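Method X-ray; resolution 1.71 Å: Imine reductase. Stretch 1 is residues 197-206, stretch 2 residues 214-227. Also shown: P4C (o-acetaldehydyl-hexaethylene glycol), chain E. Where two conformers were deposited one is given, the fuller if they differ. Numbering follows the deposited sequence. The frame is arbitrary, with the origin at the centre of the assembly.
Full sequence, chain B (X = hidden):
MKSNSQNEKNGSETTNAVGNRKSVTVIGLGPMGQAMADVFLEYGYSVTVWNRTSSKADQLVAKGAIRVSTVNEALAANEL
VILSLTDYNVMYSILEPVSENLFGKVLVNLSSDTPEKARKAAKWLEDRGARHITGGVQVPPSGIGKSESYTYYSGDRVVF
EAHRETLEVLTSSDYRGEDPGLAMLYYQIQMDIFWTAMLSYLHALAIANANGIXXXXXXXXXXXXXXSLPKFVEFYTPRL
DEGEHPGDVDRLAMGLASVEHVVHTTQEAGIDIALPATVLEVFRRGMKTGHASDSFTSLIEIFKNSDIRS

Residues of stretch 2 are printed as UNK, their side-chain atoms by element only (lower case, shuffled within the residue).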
ATOM      1  N   ALA B 197       0.910  -3.654   0.480  1.00 12.80           N
ATOM      2  CA  ALA B 197      -0.327  -3.001  -0.006  1.00 12.72           C
ATOM      3  C   ALA B 197      -1.274  -4.004  -0.682  1.00 15.40           C
ATOM      4  O   ALA B 197      -2.502  -3.989  -0.428  1.00 13.17           O
ATOM      5  CB  ALA B 197       0.011  -1.904  -0.919  1.00 12.14           C
ATOM      6  N   MET B 198      -0.737  -4.932  -1.504  1.00 14.36           N
ATOM      7  CA  MET B 198      -1.648  -5.918  -2.102  1.00 14.59           C
ATOM      8  C   MET B 198      -2.249  -6.887  -1.093  1.00 13.91           C
ATOM      9  O   MET B 198      -3.463  -7.257  -1.173  1.00 14.34           O
ATOM     10  CB  MET B 198      -0.944  -6.667  -3.224  1.00 13.96           C
ATOM     11  CG  MET B 198      -0.775  -5.835  -4.455  1.00 14.88           C
ATOM     12  SD  MET B 198      -2.227  -5.088  -5.229  1.00 18.37           S
ATOM     13  CE  MET B 198      -3.148  -6.564  -5.669  1.00 21.51           C
ATOM     14  N   LEU B 199      -1.512  -7.277  -0.049  1.00 12.63           N
ATOM     15  CA  LEU B 199      -2.122  -8.053   0.982  1.00 13.81           C
ATOM     16  C   LEU B 199      -3.226  -7.250   1.713  1.00 13.95           C
ATOM     17  O   LEU B 199      -4.207  -7.821   2.193  1.00 14.13           O
ATOM     18  CB  LEU B 199      -1.164  -8.585   2.080  1.00 15.47           C
ATOM     19  CG  LEU B 199      -0.327  -9.794   1.657  1.00 20.72           C
ATOM     20  CD1 LEU B 199       0.224 -10.573   2.818  1.00 20.17           C
ATOM     21  CD2 LEU B 199      -0.872 -10.625   0.591  1.00 25.84           C
ATOM     22  N   SER B 200      -3.009  -5.952   1.897  1.00 12.84           N
ATOM     23  CA  SER B 200      -4.045  -5.187   2.573  1.00 12.08           C
ATOM     24  C   SER B 200      -5.330  -5.122   1.760  1.00 13.01           C
ATOM     25  O   SER B 200      -6.411  -5.128   2.338  1.00 14.44           O
ATOM     26  CB  SER B 200      -3.557  -3.741   2.859  1.00 12.44           C
ATOM     27  OG  SER B 200      -3.590  -2.844   1.794  1.00 15.28           O
ATOM     28  N   TYR B 201      -5.204  -5.108   0.447  1.00 13.59           N
ATOM     29  CA  TYR B 201      -6.337  -5.223  -0.504  1.00 14.54           C
ATOM     30  C   TYR B 201      -7.058  -6.546  -0.303  1.00 15.00           C
ATOM     31  O   TYR B 201      -8.298  -6.592  -0.131  1.00 14.70           O
ATOM     32  CB  TYR B 201      -5.919  -5.044  -1.931  1.00 15.26           C
ATOM     33  CG  TYR B 201      -6.950  -5.506  -2.891  1.00 15.43           C
ATOM     34  CD1 TYR B 201      -8.142  -4.802  -3.064  1.00 17.09           C
ATOM     35  CD2 TYR B 201      -6.834  -6.782  -3.503  1.00 16.48           C
ATOM     36  CE1 TYR B 201      -9.166  -5.310  -3.884  1.00 18.68           C
ATOM     37  CE2 TYR B 201      -7.810  -7.292  -4.330  1.00 18.63           C
ATOM     38  CZ  TYR B 201      -8.976  -6.587  -4.527  1.00 19.61           C
ATOM     39  OH  TYR B 201     -10.004  -7.080  -5.357  1.00 19.28           O
ATOM     40  N   LEU B 202      -6.319  -7.655  -0.233  1.00 14.34           N
ATOM     41  CA  LEU B 202      -6.973  -8.988   0.038  1.00 14.95           C
ATOM     42  C   LEU B 202      -7.656  -9.075   1.367  1.00 15.23           C
ATOM     43  O   LEU B 202      -8.746  -9.689   1.538  1.00 15.11           O
ATOM     44  CB  LEU B 202      -5.964 -10.120  -0.107  1.00 15.03           C
ATOM     45  CG  LEU B 202      -5.392 -10.272  -1.535  1.00 15.43           C
ATOM     46  CD1 LEU B 202      -4.279 -11.301  -1.533  1.00 15.26           C
ATOM     47  CD2 LEU B 202      -6.357 -10.664  -2.605  1.00 15.54           C
ATOM     48  N   HIS B 203      -7.028  -8.494   2.365  1.00 13.61           N
ATOM     49  CA  HIS B 203      -7.524  -8.422   3.689  1.00 15.28           C
ATOM     50  C   HIS B 203      -8.884  -7.606   3.739  1.00 14.14           C
ATOM     51  O   HIS B 203      -9.889  -8.117   4.313  1.00 14.83           O
ATOM     52  CB  HIS B 203      -6.503  -7.797   4.603  1.00 14.96           C
ATOM     53  CG  HIS B 203      -6.895  -7.853   6.032  1.00 15.41           C
ATOM     54  ND1 HIS B 203      -7.601  -6.824   6.659  1.00 15.48           N
ATOM     55  CD2 HIS B 203      -6.777  -8.830   6.959  1.00 13.24           C
ATOM     56  CE1 HIS B 203      -7.904  -7.185   7.901  1.00 14.37           C
ATOM     57  NE2 HIS B 203      -7.367  -8.378   8.120  1.00 15.14           N
ATOM     58  N   ALA B 204      -8.834  -6.431   3.159  1.00 15.09           N
ATOM     59  CA  ALA B 204     -10.030  -5.556   3.010  1.00 14.42           C
ATOM     60  C   ALA B 204     -11.141  -6.308   2.228  1.00 16.05           C
ATOM     61  O   ALA B 204     -12.346  -6.290   2.642  1.00 16.56           O
ATOM     62  CB  ALA B 204      -9.675  -4.269   2.325  1.00 14.65           C
ATOM     63  N   LEU B 205     -10.781  -6.970   1.137  1.00 14.99           N
ATOM     64  CA  LEU B 205     -11.743  -7.770   0.363  1.00 15.95           C
ATOM     65  C   LEU B 205     -12.352  -8.886   1.214  1.00 15.48           C
ATOM     66  O   LEU B 205     -13.597  -9.147   1.148  1.00 17.64           O
ATOM     67  CB  LEU B 205     -11.118  -8.292  -0.911  1.00 16.06           C
ATOM     68  CG  LEU B 205     -12.013  -9.170  -1.773  1.00 17.87           C
ATOM     69  CD1 LEU B 205     -13.246  -8.377  -2.234  1.00 18.49           C
ATOM     70  CD2 LEU B 205     -11.187  -9.642  -2.932  1.00 18.56           C
ATOM     71  N   ALA B 206     -11.573  -9.570   2.072  1.00 14.08           N
ATOM     72  CA  ALA B 206     -12.150 -10.585   2.906  1.00 15.70           C
ATOM     73  C   ALA B 206     -13.246 -10.057   3.862  1.00 15.86           C
ATOM     74  O   ALA B 206     -14.281 -10.731   4.159  1.00 19.59           O
ATOM     75  CB  ALA B 206     -11.078 -11.269   3.728  1.00 17.27           C
ATOM     76  N   UNK B 214     -19.002  -8.107  -3.057  1.00 22.24           N
ATOM     77  CA  UNK B 214     -18.106  -8.785  -3.991  1.00 22.50           C
ATOM     78  C   UNK B 214     -16.857  -7.952  -4.369  1.00 23.61           C
ATOM     79  O   UNK B 214     -16.780  -6.727  -4.115  1.00 21.19           O
ATOM     80  o   UNK B 214     -19.174  -7.984  -6.029  1.00 26.58           O
ATOM     81  c   UNK B 214     -20.034  -9.969  -4.963  1.00 27.53           C
ATOM     82  c   UNK B 214     -18.798  -9.155  -5.304  1.00 26.90           C
ATOM     83  N   UNK B 215     -15.882  -8.614  -4.995  1.00 23.96           N
ATOM     84  CA  UNK B 215     -14.761  -7.876  -5.500  1.00 22.06           C
ATOM     85  C   UNK B 215     -15.163  -6.908  -6.601  1.00 23.23           C
ATOM     86  O   UNK B 215     -14.630  -5.828  -6.700  1.00 19.95           O
ATOM     87  c   UNK B 215     -13.669  -8.792  -5.968  1.00 23.33           C
ATOM     88  N   UNK B 216     -16.166  -7.281  -7.406  1.00 23.75           N
ATOM     89  CA  UNK B 216     -16.652  -6.351  -8.452  1.00 23.93           C
ATOM     90  C   UNK B 216     -17.247  -5.061  -7.871  1.00 21.65           C
ATOM     91  O   UNK B 216     -16.946  -3.947  -8.374  1.00 23.79           O
ATOM     92  o   UNK B 216     -17.315  -5.052 -12.371  1.00 54.25           O
ATOM     93  o   UNK B 216     -16.093  -6.726 -11.591  1.00 58.61           O
ATOM     94  c   UNK B 216     -17.127  -5.986 -11.562  1.00 46.03           C
ATOM     95  c   UNK B 216     -17.701  -7.102  -9.336  1.00 26.66           C
ATOM     96  c   UNK B 216     -18.197  -6.235 -10.503  1.00 33.61           C
ATOM     97  N   UNK B 217     -17.955  -5.197  -6.789  1.00 22.32           N
ATOM     98  CA  UNK B 217     -18.541  -4.068  -6.033  1.00 23.80           C
ATOM     99  C   UNK B 217     -17.440  -3.186  -5.400  1.00 22.94           C
ATOM    100  O   UNK B 217     -17.492  -1.956  -5.486  1.00 22.12           O
ATOM    101  o   UNK B 217     -21.431  -6.564  -3.756  1.00 29.88           O
ATOM    102  c   UNK B 217     -21.710  -5.560  -4.379  1.00 28.49           C
ATOM    103  c   UNK B 217     -20.820  -5.063  -5.501  1.00 28.50           C
ATOM    104  c   UNK B 217     -19.473  -4.541  -4.968  1.00 26.46           C
ATOM    105  n   UNK B 217     -22.805  -4.853  -4.129  1.00 32.58           N
ATOM    106  N   UNK B 218     -16.421  -3.844  -4.846  1.00 21.79           N
ATOM    107  CA  UNK B 218     -15.304  -3.120  -4.212  1.00 19.73           C
ATOM    108  C   UNK B 218     -14.349  -2.469  -5.169  1.00 19.22           C
ATOM    109  O   UNK B 218     -13.727  -1.434  -4.809  1.00 19.67           O
ATOM    110  c   UNK B 218     -13.606  -2.195  -1.863  1.00 20.22           C
ATOM    111  c   UNK B 218     -12.433  -4.296  -1.940  1.00 19.49           C
ATOM    112  c   UNK B 218     -12.636  -1.702  -1.016  1.00 21.84           C
ATOM    113  c   UNK B 218     -14.579  -4.109  -3.238  1.00 18.76           C
ATOM    114  c   UNK B 218     -11.469  -3.807  -1.092  1.00 21.26           C
ATOM    115  c   UNK B 218     -13.517  -3.486  -2.374  1.00 18.42           C
ATOM    116  c   UNK B 218     -11.560  -2.505  -0.643  1.00 21.24           C
ATOM    117  N   UNK B 219     -14.175  -3.033  -6.383  1.00 19.26           N
ATOM    118  CA  UNK B 219     -13.252  -2.569  -7.373  1.00 19.50           C
ATOM    119  C   UNK B 219     -13.045  -1.051  -7.514  1.00 19.20           C
ATOM    120  O   UNK B 219     -11.931  -0.549  -7.387  1.00 19.73           O
ATOM    121  c   UNK B 219     -12.804  -2.756  -9.962  1.00 25.97           C
ATOM    122  c   UNK B 219     -11.307  -3.032  -9.837  1.00 26.39           C
ATOM    123  c   UNK B 219     -13.358  -3.380 -11.279  1.00 31.07           C
ATOM    124  c   UNK B 219     -13.590  -3.183  -8.769  1.00 21.13           C
ATOM    125  N   UNK B 220     -14.088  -0.264  -7.811  1.00 19.23           N
ATOM    126  CA  UNK B 220     -13.823   1.161  -8.034  1.00 19.57           C
ATOM    127  C   UNK B 220     -13.354   1.901  -6.774  1.00 16.54           C
ATOM    128  O   UNK B 220     -12.638   2.901  -6.897  1.00 18.78           O
ATOM    129  c   UNK B 220     -15.186   1.736  -8.469  1.00 22.30           C
ATOM    130  c   UNK B 220     -16.182   0.742  -8.054  1.00 22.90           C
ATOM    131  c   UNK B 220     -15.516  -0.626  -8.038  1.00 24.41           C
ATOM    132  N   UNK B 221     -13.724   1.385  -5.608  1.00 17.87           N
ATOM    133  CA  UNK B 221     -13.394   2.022  -4.318  1.00 18.68           C
ATOM    134  C   UNK B 221     -11.954   1.621  -3.930  1.00 17.69           C
ATOM    135  O   UNK B 221     -11.144   2.469  -3.502  1.00 18.19           O
ATOM    136  c   UNK B 221     -18.034   1.529  -4.321  1.00 20.52           C
ATOM    137  c   UNK B 221     -14.360   1.548  -3.241  1.00 19.49           C
ATOM    138  c   UNK B 221     -18.365   2.844  -4.149  1.00 23.29           C
ATOM    139  c   UNK B 221     -16.713   1.119  -3.967  1.00 21.98           C
ATOM    140  c   UNK B 221     -15.766   2.013  -3.532  1.00 20.14           C
ATOM    141  c   UNK B 221     -17.421   3.734  -3.792  1.00 21.17           C
ATOM    142  o   UNK B 221     -19.664   3.262  -4.485  1.00 21.68           O
ATOM    143  c   UNK B 221     -16.124   3.309  -3.418  1.00 21.20           C
ATOM    144  N   UNK B 222     -11.627   0.350  -4.091  1.00 18.19           N
ATOM    145  CA  UNK B 222     -10.188  -0.084  -3.880  1.00 17.20           C
ATOM    146  C   UNK B 222      -9.292   0.659  -4.861  1.00 17.52           C
ATOM    147  O   UNK B 222      -8.204   1.170  -4.492  1.00 17.08           O
ATOM    148  c   UNK B 222     -10.023  -1.632  -4.042  1.00 17.06           C
ATOM    149  N   UNK B 223      -9.667   0.733  -6.140  1.00 17.06           N
ATOM    150  CA  UNK B 223      -8.875   1.441  -7.107  1.00 19.67           C
ATOM    151  C   UNK B 223      -8.690   2.882  -6.784  1.00 17.87           C
ATOM    152  O   UNK B 223      -7.585   3.404  -6.895  1.00 20.01           O
ATOM    153  c   UNK B 223      -9.433   1.301  -8.556  1.00 21.83           C
ATOM    154  o   UNK B 223      -9.481  -0.057  -8.861  1.00 24.13           O
ATOM    155  N   UNK B 224      -9.767   3.567  -6.405  1.00 17.53           N
ATOM    156  CA  UNK B 224      -9.717   4.979  -6.111  1.00 20.57           C
ATOM    157  C   UNK B 224      -8.787   5.241  -4.893  1.00 17.32           C
ATOM    158  O   UNK B 224      -8.007   6.206  -4.921  1.00 19.29           O
ATOM    159  c   UNK B 224     -11.113   5.550  -5.833  1.00 22.57           C
ATOM    160  N   UNK B 225      -8.849   4.392  -3.904  1.00 19.38           N
ATOM    161  CA  UNK B 225      -7.988   4.611  -2.729  1.00 17.75           C
ATOM    162  C   UNK B 225      -6.534   4.454  -3.137  1.00 17.37           C
ATOM    163  O   UNK B 225      -5.666   5.312  -2.822  1.00 17.68           O
ATOM    164  c   UNK B 225      -7.357   3.708  -0.410  1.00 17.84           C
ATOM    165  c   UNK B 225      -8.754   5.488   1.163  1.00 20.78           C
ATOM    166  s   UNK B 225      -7.226   5.343   0.355  1.00 19.95           S
ATOM    167  c   UNK B 225      -8.338   3.663  -1.609  1.00 17.15           C
ATOM    168  N   UNK B 226      -6.227   3.392  -3.871  1.00 18.05           N
ATOM    169  CA  UNK B 226      -4.849   3.184  -4.313  0.50 17.37           C
ATOM    170  C   UNK B 226      -4.283   4.299  -5.154  1.00 17.25           C
ATOM    171  O   UNK B 226      -3.157   4.751  -4.956  1.00 17.01           O
ATOM    172  c   UNK B 226      -4.979   0.722  -4.207  0.50 17.14           C
ATOM    173  s   UNK B 226      -5.204  -0.804  -5.106  0.50 15.61           S
ATOM    174  c   UNK B 226      -4.828  -1.889  -3.801  0.50 15.07           C
ATOM    175  c   UNK B 226      -4.737   1.882  -5.099  0.50 17.38           C
ATOM    176  N   UNK B 227      -5.114   4.812  -6.098  1.00 16.82           N
ATOM    177  CA  UNK B 227      -4.726   5.877  -6.939  1.00 18.63           C
ATOM    178  C   UNK B 227      -4.541   7.178  -6.203  1.00 17.51           C
ATOM    179  O   UNK B 227      -3.811   8.098  -6.687  1.00 17.38           O
ATOM    180  o   UNK B 227      -5.646   4.939  -8.943  1.00 20.97           O
ATOM    181  c   UNK B 227      -5.772   6.047  -8.088  1.00 19.30           C
TER
HETATM  182  O1  P4C E1308      -4.568  14.253  -0.540  1.00 42.88           O
HETATM  183  C2  P4C E1308      -3.404  15.068  -0.170  1.00 43.86           C
HETATM  184  C3  P4C E1308      -3.479  15.786   1.189  1.00 42.78           C
HETATM  185  O4  P4C E1308      -2.520  15.265   2.089  1.00 46.76           O
HETATM  186  C5  P4C E1308      -2.580  15.597   3.499  1.00 45.59           C
HETATM  187  C6  P4C E1308      -3.811  14.978   4.160  1.00 44.51           C
HETATM  188  O7  P4C E1308      -3.561  14.292   5.409  1.00 51.16           O
HETATM  189  C8  P4C E1308      -4.716  13.536   5.928  1.00 50.70           C
HETATM  190  C9  P4C E1308      -4.275  12.153   6.519  1.00 48.17           C
HETATM  191  O10 P4C E1308      -5.322  11.151   6.924  1.00 47.38           O
HETATM  192  C11 P4C E1308      -6.689  10.942   6.432  1.00 48.05           C
HETATM  193  C12 P4C E1308      -6.974   9.631   5.614  1.00 49.24           C
HETATM  194  O13 P4C E1308      -7.857   9.842   4.403  1.00 51.38           O
HETATM  195  C14 P4C E1308      -8.157   8.783   3.405  1.00 48.53           C
HETATM  196  C15 P4C E1308      -8.650   9.316   2.009  1.00 47.78           C
HETATM  197  O16 P4C E1308      -8.076   8.589   0.811  1.00 56.22           O
HETATM  198  C17 P4C E1308      -8.412   8.810  -0.641  1.00 37.35           C
HETATM  199  C18 P4C E1308      -9.967   8.708  -1.004  1.00 42.09           C
HETATM  200  O19 P4C E1308     -10.352   7.582  -1.901  1.00 39.45           O
HETATM  201  C20 P4C E1308     -11.844   7.582  -1.881  1.00 52.32           C
HETATM  202  C21 P4C E1308     -12.355   6.846  -3.113  1.00 56.40           C
HETATM  203  O22 P4C E1308     -13.782   6.555  -3.057  1.00 47.40           O
HETATM  204  O   HOH W   1     -11.891  -5.587  -6.418  1.00 20.32           O

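Position 214 carries three side-chain atoms, a carbon bonded to one oxygen and one carbon. This branching at the first atom is that of threonine, T214. Its side chain points away from stretch 1, but its backbone C lies 4.2 Å from L205 CD1. T214 is the N-cap of the helix that follows: its OG1 accepts from the backbone N of position 217 at 3.1 Å.

Position 215 has a single carbon beyond CA and is alanine, A215. L205 CD1 packs 3.6 Å from A215 CA and 3.8 Å from A215 CB, and Y201 OH lies 4.1 Å from A215 CB. With so small a side chain, the leucine methyl comes right up to the backbone.

Position 216 has three carbons in a row, the third bearing two oxygens, and touches nothing on stretch 1. It is a glutamate, E216, exposed and directed away from the partner helix. At position 217 the same three-carbon chain ends in one oxygen and one nitrogen, which makes it glutamine, Q217. It too is remote from stretch 1, but its OE1 accepts from T214 N at 3.0 Å, so the two residues bond reciprocally.

Position 218 shows one carbon followed by a six-carbon ring without a heteroatom. It is phenylalanine, F218, pointing toward stretch 1, where CE2 lies 3.9 Å from both Y201 CE1 and A204 CB. The Y201 and F218 rings are nearly parallel, with planes at 10°, yet slid apart so that they barely overlap.

Four carbons forked at the second identify position 219 as leucine, L219, which makes no contact across the pair. At position 220 three carbons close a ring onto the backbone N: proline, P220. Lacking an amide hydrogen, it cannot donate to the preceding turn, and the helix kinks here. Position 221 has one carbon, then a six-carbon ring bearing an oxygen. This is tyrosine, Y221, beyond reach of stretch 1; its ring meets P4C O22 at the edge.

The lone carbon at position 222 points toward stretch 1 and lies 3.8 Å from Y201 CE1, marking alanine, A222. Position 223, a carbon then an oxygen, is serine, S223, whose OG donates to L219 O at 2.9 Å. Position 224, another single carbon, is alanine, A224; its CB lies 3.3 Å from P4C C21.

Positions 225 and 226 both have two carbons, a sulfur and a terminal carbon, unbranched: methionines M225 and M226. M225 CE approaches P4C O16 at 3.2 Å, whereas M226 faces stretch 1 and brings CE to 3.8 Å from Y201 CB. Position 227, a carbon then an oxygen, is an exposed serine, S227.

The helices cross at 133°, burying 355 Å² without a direct hydrogen bond. Y201 is the knob, set among A215, F218, A222 and M226. A water bridges its hydroxyl to the other helix, 2.6 Å from Y201 OH and donating to A215 O at 2.8 Å.

Stretch 2 214-227: TAEQFLPYASAMMS
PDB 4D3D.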